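Local coordinates for protein parvulin 42 (Trypanosoma brucei brucei, PDB 6GMP) that probably catalyses the cis-trans isomerisation of peptidyl-prolyl bonds through the parvulin-type PPIase domain that this chain comprises, at residues Y9-K14 with Q45-Q50. Sequence-based numbering, arbitrary orientation.
Sequences YHVLVK and QAILAQ
Ile47 drops a single methyl, CD1, from helix 37-49 onto two valines of strand 6-13. It meets CG1 of Val11 tip to tip, the two methyls 3.9 Å apart. With Val13 the approach is different: the side chains run past each other in opposite directions, and CD1 lies 4.0 Å from CG2. The valines use different branches: Val11 offers the methyl anti to its backbone N, Val13 offers CG2, which lies beside its backbone N. On the helix side, CG1 of Ile47 sits between the backbone N and the carbonyl carbon (chi1 63°), and the chain then runs extended to CD1. Ile47 and Val11 together bridge the 9.6 Å between their CA atoms, Ile47 providing the longer arm. Ile47 is modelled in two conformers, and these contacts belong to the one described. This is helix-on-sheet packing of the parvulin fold, in which helices flank a four-stranded antiparallel sheet; strand 6-13 lies between antiparallel strands 114-120 and 80-84, with Val11 paired to Leu117 and Val13 to Val115. Phe69 and Leu117 also touch Ile47, and Phe62 touches Val11, so the contact is buried in apolar company. Three residues on, Gln50 folds back to donate a fairly straight hydrogen bond from NE2 to the carbonyl O of Ile47 (2.9 Å).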
# COMPACT_ATOMS: atom_id res chain seq x y z
N TYR A 9 -7.16 -1.03 -3.45
CA TYR A 9 -6.01 -1.91 -3.37
C TYR A 9 -4.93 -1.15 -2.59
O TYR A 9 -4.99 0.07 -2.48
CB TYR A 9 -5.42 -2.22 -4.75
CG TYR A 9 -6.13 -3.28 -5.55
CD1 TYR A 9 -7.47 -3.17 -5.88
CD2 TYR A 9 -5.43 -4.40 -6.00
CE1 TYR A 9 -8.10 -4.14 -6.63
CE2 TYR A 9 -6.06 -5.38 -6.74
CZ TYR A 9 -7.39 -5.25 -7.05
OH TYR A 9 -8.00 -6.23 -7.80
N HIS A 10 -3.94 -1.86 -2.06
CA HIS A 10 -2.79 -1.15 -1.50
C HIS A 10 -1.48 -1.90 -1.70
O HIS A 10 -1.45 -3.10 -1.97
CB HIS A 10 -3.01 -0.73 -0.03
CG HIS A 10 -2.79 -1.81 0.98
ND1 HIS A 10 -2.51 -1.53 2.30
CD2 HIS A 10 -2.81 -3.16 0.89
CE1 HIS A 10 -2.37 -2.65 2.97
NE2 HIS A 10 -2.55 -3.66 2.14
N VAL A 11 -0.40 -1.13 -1.61
CA VAL A 11 0.95 -1.63 -1.42
C VAL A 11 1.33 -1.30 0.01
O VAL A 11 1.11 -0.17 0.46
CB VAL A 11 1.96 -0.89 -2.33
CG1 VAL A 11 3.39 -1.29 -1.99
CG2 VAL A 11 1.68 -1.17 -3.78
N LEU A 12 1.91 -2.27 0.71
CA LEU A 12 2.39 -2.07 2.08
C LEU A 12 3.89 -2.30 2.16
O LEU A 12 4.38 -3.36 1.78
CB LEU A 12 1.68 -3.00 3.06
CG LEU A 12 2.04 -2.81 4.53
CD1 LEU A 12 1.57 -1.48 5.07
CD2 LEU A 12 1.45 -3.93 5.37
N VAL A 13 4.60 -1.30 2.65
CA VAL A 13 6.02 -1.38 2.92
C VAL A 13 6.19 -1.35 4.43
O VAL A 13 5.86 -0.36 5.08
CB VAL A 13 6.78 -0.21 2.25
CG1 VAL A 13 8.26 -0.28 2.56
CG2 VAL A 13 6.56 -0.24 0.74
N LYS A 14 6.68 -2.44 5.00
CA LYS A 14 6.81 -2.56 6.44
C LYS A 14 8.12 -1.97 6.90
O LYS A 14 8.99 -1.62 6.11
CB LYS A 14 6.69 -4.04 6.84
CG LYS A 14 5.32 -4.60 6.61
CD LYS A 14 5.19 -6.02 7.14
CE LYS A 14 3.80 -6.55 6.90
NZ LYS A 14 3.50 -7.73 7.77
N GLN A 45 8.01 6.21 -1.19
CA GLN A 45 8.08 7.40 -2.02
C GLN A 45 8.66 7.09 -3.40
O GLN A 45 8.16 7.57 -4.42
CB GLN A 45 8.92 8.48 -1.33
CG GLN A 45 9.15 9.74 -2.15
CD GLN A 45 7.87 10.40 -2.59
OE1 GLN A 45 6.85 10.34 -1.88
NE2 GLN A 45 7.90 11.06 -3.74
N ALA A 46 9.73 6.30 -3.44
CA ALA A 46 10.37 5.97 -4.70
C ALA A 46 9.49 5.09 -5.59
O ALA A 46 9.43 5.32 -6.81
CB ALA A 46 11.70 5.30 -4.47
N ILE A 47 8.82 4.09 -5.01
CA ILE A 47 8.05 3.16 -5.82
C ILE A 47 6.84 3.88 -6.42
O ILE A 47 6.36 3.51 -7.51
CB ILE A 47 7.73 1.85 -5.09
CG1 ILE A 47 6.87 2.11 -3.88
CG2 ILE A 47 9.04 1.13 -4.73
CD1 ILE A 47 6.47 0.83 -3.14
N LEU A 48 6.36 4.90 -5.72
CA LEU A 48 5.28 5.73 -6.23
C LEU A 48 5.81 6.69 -7.30
O LEU A 48 5.29 6.77 -8.43
CB LEU A 48 4.69 6.55 -5.10
CG LEU A 48 3.68 7.64 -5.47
CD1 LEU A 48 2.38 7.03 -6.04
CD2 LEU A 48 3.40 8.50 -4.25
N ALA A 49 6.83 7.45 -6.93
CA ALA A 49 7.29 8.56 -7.75
C ALA A 49 7.96 8.14 -9.06
O ALA A 49 8.05 8.93 -9.99
CB ALA A 49 8.21 9.45 -6.94
N GLN A 50 8.41 6.89 -9.15
CA GLN A 50 8.97 6.42 -10.42
C GLN A 50 7.92 6.54 -11.54
O GLN A 50 8.27 6.55 -12.71
CB GLN A 50 9.47 4.98 -10.29
CG GLN A 50 8.38 4.00 -10.01
CD GLN A 50 8.83 2.56 -9.90
OE1 GLN A 50 9.78 2.12 -10.55
NE2 GLN A 50 8.10 1.80 -9.09